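Local coordinates for sulfotransferase (Mycobacterium tuberculosis, PDB 2ZQ5), which probably transfers the sulfuryl group of PAPS to an acceptor molecule, as expected of a sulfotransferase with a P-loop NTPase-like fold, at residues 27-32 / 71-76; 175-180 / 214-219. All coordinates share one frame; numbering follows the deposited sequence.

Interaction 1: residues 27-32 / 71-76; sequences DDFGTD and ARLLSQ
The irregular chain of residues 27-32, part of the loop between helices 13-24 and 36-50, crosses helix 55-81 with the CA of Phe29 5.3 Å from the CA of Leu73. An Asx turn bends it: with CG of Asp28 anti to its own backbone N (chi1 -178°), OD1, met from above the carboxylate plane, accepts from the N of Gly30 at 2.8 Å, while OD2 forms a salt bridge with Lys80, one turn beyond Gln76 in helix 55-81. Gly30 adopts a positive phi of 75°, and the carbonyls of Phe29 and Thr31, on its two sides, both face the helix. Arg72 collects them. Its side chain leaves anti to the backbone N and runs extended to NE, which donates to Phe29 O at 2.8 Å, in the carbonyl plane though tilted from that of the guanidinium; NH2 makes a weak, strongly bent bond to Thr31 O, which lies at the edge of the guanidinium in its plane. The remaining nitrogen, NH1, pairs with Asp34 and also donates to Gln180 O, so partners on several sides fix the rotation of this buried charge. Gln76, bent at chi2, lays CG 3.3 Å from Asp28 O and turns its amide toward Gly30. Two waters add bridges: one donates to both Phe29 O and Gln76 OE1, the other to Asp28 O and Leu73 O. The apolar part lies beside Arg72, where Phe29, its ring also met edge-to-face by His17 of helix 13-24, covers Leu73. The methyl CD2 of Leu73 sits over the middle of the ring in a CH-pi contact, 3.5 Å from the centroid and only 10° off the ring normal.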
# COMPACT_ATOMS: atom_id res chain seq x y z
N ASP A 27 7.35 -24.25 -0.71
CA ASP A 27 5.99 -24.73 -0.48
C ASP A 27 5.45 -24.53 0.93
O ASP A 27 4.37 -25.02 1.25
CB ASP A 27 5.87 -26.21 -0.86
CG ASP A 27 6.90 -27.08 -0.17
OD1 ASP A 27 7.14 -26.87 1.03
OD2 ASP A 27 7.46 -27.98 -0.83
N ASP A 28 6.19 -23.82 1.78
CA ASP A 28 5.72 -23.55 3.13
C ASP A 28 5.06 -22.18 3.13
O ASP A 28 5.73 -21.15 3.18
CB ASP A 28 6.88 -23.56 4.14
CG ASP A 28 6.42 -23.33 5.57
OD1 ASP A 28 5.21 -23.09 5.78
OD2 ASP A 28 7.26 -23.39 6.48
N PHE A 29 3.74 -22.18 3.06
CA PHE A 29 2.97 -20.94 3.04
C PHE A 29 2.67 -20.45 4.45
O PHE A 29 1.99 -19.45 4.64
CB PHE A 29 1.66 -21.15 2.27
CG PHE A 29 1.86 -21.43 0.80
CD1 PHE A 29 1.90 -20.38 -0.12
CD2 PHE A 29 2.04 -22.73 0.35
CE1 PHE A 29 2.11 -20.63 -1.47
CE2 PHE A 29 2.25 -22.99 -1.01
CZ PHE A 29 2.29 -21.94 -1.92
N GLY A 30 3.20 -21.17 5.44
CA GLY A 30 2.98 -20.80 6.82
C GLY A 30 1.57 -21.16 7.26
O GLY A 30 0.81 -21.75 6.49
N THR A 31 1.23 -20.83 8.50
CA THR A 31 -0.10 -21.11 9.01
C THR A 31 -1.08 -20.13 8.40
O THR A 31 -0.69 -19.15 7.76
CB THR A 31 -0.16 -20.98 10.54
OG1 THR A 31 0.07 -19.61 10.90
CG2 THR A 31 0.89 -21.86 11.19
N ASP A 32 -2.37 -20.39 8.59
CA ASP A 32 -3.42 -19.53 8.06
C ASP A 32 -3.96 -18.65 9.18
O ASP A 32 -5.16 -18.38 9.25
CB ASP A 32 -4.52 -20.41 7.45
CG ASP A 32 -5.62 -19.60 6.79
OD1 ASP A 32 -5.31 -18.64 6.05
OD2 ASP A 32 -6.80 -19.95 6.99
N ALA A 71 5.41 -13.87 -2.64
CA ALA A 71 5.94 -12.97 -1.61
C ALA A 71 5.72 -13.60 -0.24
O ALA A 71 6.59 -13.53 0.64
CB ALA A 71 5.25 -11.60 -1.69
N ARG A 72 4.56 -14.21 -0.06
CA ARG A 72 4.23 -14.87 1.20
C ARG A 72 5.26 -15.97 1.46
O ARG A 72 5.80 -16.09 2.57
CB ARG A 72 2.82 -15.48 1.13
CG ARG A 72 2.33 -16.02 2.45
CD ARG A 72 0.99 -16.75 2.32
NE ARG A 72 0.58 -17.26 3.62
CZ ARG A 72 -0.03 -16.54 4.56
NH1 ARG A 72 -0.32 -15.26 4.34
NH2 ARG A 72 -0.29 -17.08 5.74
N LEU A 73 5.55 -16.77 0.44
CA LEU A 73 6.53 -17.85 0.55
C LEU A 73 7.92 -17.31 0.88
O LEU A 73 8.63 -17.90 1.70
CB LEU A 73 6.60 -18.64 -0.76
CG LEU A 73 5.43 -19.56 -1.10
CD1 LEU A 73 5.54 -20.00 -2.56
CD2 LEU A 73 5.43 -20.77 -0.17
N LEU A 74 8.31 -16.21 0.25
CA LEU A 74 9.62 -15.62 0.49
C LEU A 74 9.76 -15.14 1.93
O LEU A 74 10.81 -15.33 2.55
CB LEU A 74 9.88 -14.46 -0.47
CG LEU A 74 10.04 -14.84 -1.95
CD1 LEU A 74 10.12 -13.58 -2.80
CD2 LEU A 74 11.30 -15.68 -2.14
N SER A 75 8.71 -14.52 2.47
CA SER A 75 8.76 -14.05 3.85
C SER A 75 8.85 -15.22 4.83
O SER A 75 9.62 -15.18 5.78
CB SER A 75 7.53 -13.20 4.18
OG SER A 75 7.66 -11.88 3.68
N GLN A 76 8.05 -16.25 4.59
CA GLN A 76 8.05 -17.43 5.46
C GLN A 76 9.45 -18.04 5.52
O GLN A 76 9.94 -18.39 6.59
CB GLN A 76 7.04 -18.46 4.95
CG GLN A 76 6.88 -19.67 5.87
CD GLN A 76 6.52 -19.27 7.28
OE1 GLN A 76 5.58 -18.50 7.51
NE2 GLN A 76 7.26 -19.80 8.25
O HOH W 1 8.30 -20.63 2.23
O HOH W 2 3.85 -17.37 5.89

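Interaction 2: residues 175-180 / 214-219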
# COMPACT_ATOMS: atom_id res chain seq x y z
N TRP A 175 0.75 -2.00 1.06
CA TRP A 175 -0.04 -3.04 0.41
C TRP A 175 0.88 -4.11 -0.16
O TRP A 175 0.47 -5.26 -0.33
CB TRP A 175 -0.94 -2.47 -0.71
CG TRP A 175 -0.22 -1.88 -1.87
CD1 TRP A 175 0.10 -0.57 -2.06
CD2 TRP A 175 0.29 -2.59 -3.01
NE1 TRP A 175 0.78 -0.41 -3.25
CE2 TRP A 175 0.91 -1.64 -3.85
CE3 TRP A 175 0.29 -3.94 -3.40
CZ2 TRP A 175 1.52 -1.99 -5.06
CZ3 TRP A 175 0.90 -4.28 -4.60
CH2 TRP A 175 1.51 -3.31 -5.42
N GLN A 176 2.14 -3.75 -0.43
CA GLN A 176 3.09 -4.71 -0.96
C GLN A 176 3.36 -5.81 0.06
O GLN A 176 3.78 -6.91 -0.29
CB GLN A 176 4.39 -4.02 -1.36
CG GLN A 176 4.30 -3.30 -2.70
CD GLN A 176 4.61 -4.20 -3.88
OE1 GLN A 176 4.19 -5.36 -3.93
NE2 GLN A 176 5.34 -3.67 -4.85
N LEU A 177 3.13 -5.50 1.34
CA LEU A 177 3.31 -6.49 2.40
C LEU A 177 1.97 -7.12 2.74
O LEU A 177 1.87 -8.34 2.87
CB LEU A 177 3.90 -5.85 3.66
CG LEU A 177 5.34 -5.33 3.58
CD1 LEU A 177 5.70 -4.68 4.90
CD2 LEU A 177 6.30 -6.48 3.27
N LEU A 178 0.93 -6.30 2.89
CA LEU A 178 -0.40 -6.78 3.25
C LEU A 178 -1.00 -7.74 2.21
O LEU A 178 -1.85 -8.56 2.54
CB LEU A 178 -1.34 -5.60 3.49
CG LEU A 178 -0.95 -4.70 4.67
CD1 LEU A 178 -1.71 -3.39 4.59
CD2 LEU A 178 -1.23 -5.41 5.99
N ARG A 179 -0.55 -7.63 0.96
CA ARG A 179 -1.06 -8.52 -0.08
C ARG A 179 -0.74 -9.97 0.27
O ARG A 179 -1.41 -10.88 -0.20
CB ARG A 179 -0.44 -8.17 -1.44
CG ARG A 179 1.07 -8.37 -1.49
CD ARG A 179 1.68 -8.11 -2.86
NE ARG A 179 3.13 -8.15 -2.77
CZ ARG A 179 3.96 -8.51 -3.75
NH1 ARG A 179 3.48 -8.86 -4.94
NH2 ARG A 179 5.27 -8.50 -3.53
N GLN A 180 0.28 -10.18 1.10
CA GLN A 180 0.65 -11.54 1.50
C GLN A 180 -0.52 -12.22 2.22
O GLN A 180 -0.65 -13.45 2.17
CB GLN A 180 1.88 -11.52 2.42
CG GLN A 180 3.17 -11.14 1.73
CD GLN A 180 4.39 -11.34 2.61
OE1 GLN A 180 4.32 -12.05 3.62
NE2 GLN A 180 5.51 -10.74 2.23
N ARG A 214 5.87 -8.47 11.53
CA ARG A 214 6.89 -9.50 11.42
C ARG A 214 7.77 -9.22 10.22
O ARG A 214 8.98 -9.47 10.24
CB ARG A 214 6.25 -10.89 11.28
CG ARG A 214 5.53 -11.40 12.52
CD ARG A 214 5.17 -12.87 12.35
NE ARG A 214 6.36 -13.67 12.08
CZ ARG A 214 6.34 -14.98 11.81
NH1 ARG A 214 5.18 -15.63 11.77
NH2 ARG A 214 7.47 -15.62 11.58
N ASN A 215 7.18 -8.69 9.15
CA ASN A 215 7.96 -8.36 7.97
C ASN A 215 8.85 -7.14 8.20
O ASN A 215 9.95 -7.07 7.67
CB ASN A 215 7.05 -8.16 6.75
CG ASN A 215 6.83 -9.46 5.99
OD1 ASN A 215 7.80 -10.15 5.65
ND2 ASN A 215 5.58 -9.79 5.71
N LEU A 216 8.38 -6.18 9.00
CA LEU A 216 9.21 -5.01 9.30
C LEU A 216 10.40 -5.46 10.15
O LEU A 216 11.51 -4.97 9.98
CB LEU A 216 8.42 -3.93 10.04
CG LEU A 216 7.26 -3.26 9.30
CD1 LEU A 216 6.86 -2.00 10.05
CD2 LEU A 216 7.66 -2.91 7.88
N GLN A 217 10.15 -6.39 11.08
CA GLN A 217 11.21 -6.91 11.94
C GLN A 217 12.28 -7.59 11.10
O GLN A 217 13.48 -7.43 11.35
CB GLN A 217 10.65 -7.95 12.92
CG GLN A 217 9.79 -7.39 14.04
CD GLN A 217 9.26 -8.49 14.94
OE1 GLN A 217 8.61 -9.43 14.48
NE2 GLN A 217 9.56 -8.40 16.23
N LEU A 218 11.85 -8.35 10.10
CA LEU A 218 12.75 -9.06 9.20
C LEU A 218 13.55 -8.11 8.32
O LEU A 218 14.78 -8.14 8.29
CB LEU A 218 11.96 -10.02 8.32
CG LEU A 218 12.70 -10.62 7.13
CD1 LEU A 218 13.72 -11.65 7.62
CD2 LEU A 218 11.69 -11.26 6.18
N ILE A 219 12.84 -7.25 7.59
CA ILE A 219 13.49 -6.31 6.69
C ILE A 219 14.38 -5.33 7.44
O ILE A 219 15.43 -4.93 6.94
CB ILE A 219 12.44 -5.56 5.84
CG1 ILE A 219 11.68 -6.56 4.97
CG2 ILE A 219 13.11 -4.48 4.98
CD1 ILE A 219 10.47 -5.99 4.27
O HOH W 3 2.76 -8.97 5.46
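A short helical turn at 175-180 and the last residues of helix 206-219, both in the sulfotransferase domain, meet here in the buried helical layer beside the parallel sheet. The turn tightens into 3-10 geometry at residues 179-180, and the CA atoms of Leu177 and Asn215 come no closer than 7.5 Å, so side chains bridge the gap. Leu177 projects across it with CG anti to its carbonyl carbon. Its two methyls divide the far helix between them: CD1 meets CD2 of Leu216 at 4.0 Å, the two leucines crossing at about a right angle, whereas CD2 lies 3.9 Å from CB of Asn215 and rests more loosely against CD1 of Ile219. Leu216 and Ile219 also touch Trp228 of strand 227-231, which carries this apolar patch on to the sheet. Alongside the patch runs a polar layer. The amides of Gln180 and Asn215 meet tip to tip with their planes 85° apart, and ND2 of Asn215 gives OE1 of Gln180 a long, weak hydrogen bond of 3.3 Å. The same ND2 donates at 2.9 Å to a water, and that water donates in turn to Leu177 O, tying the amide to the turn's backbone. Stronger partners lie outside: OE1 of Gln180 accepts from Arg211, one turn earlier in helix 206-219, and OD1 of Asn215 is bound by Ser75. The direct amide pair is therefore one weak link in a buried network whose stronger partners satisfy both polar ends.

Overall arrangement
Interaction 1 uses helix 55-81 itself; interaction 2 joins the 175-180 turn to helix 206-219, both of which residues of helix 55-81 also touch. The centre of interaction 1 is about 20 Å from the centre of the chain, and the contact is partly buried: it fastens an N-terminal loop to the long helix, using a charged side chain, loop carbonyls and bridging waters. Interaction 2, its centre about 11 Å from that of the chain, is fully buried, smaller in area, and relies on aliphatic contacts and neutral amides. Ser75, with Arg72, joins them: its OG lies 2.8 Å from Gln180 NE2, a probable hydrogen bond, so one helix serves both the loop and the deeper pair.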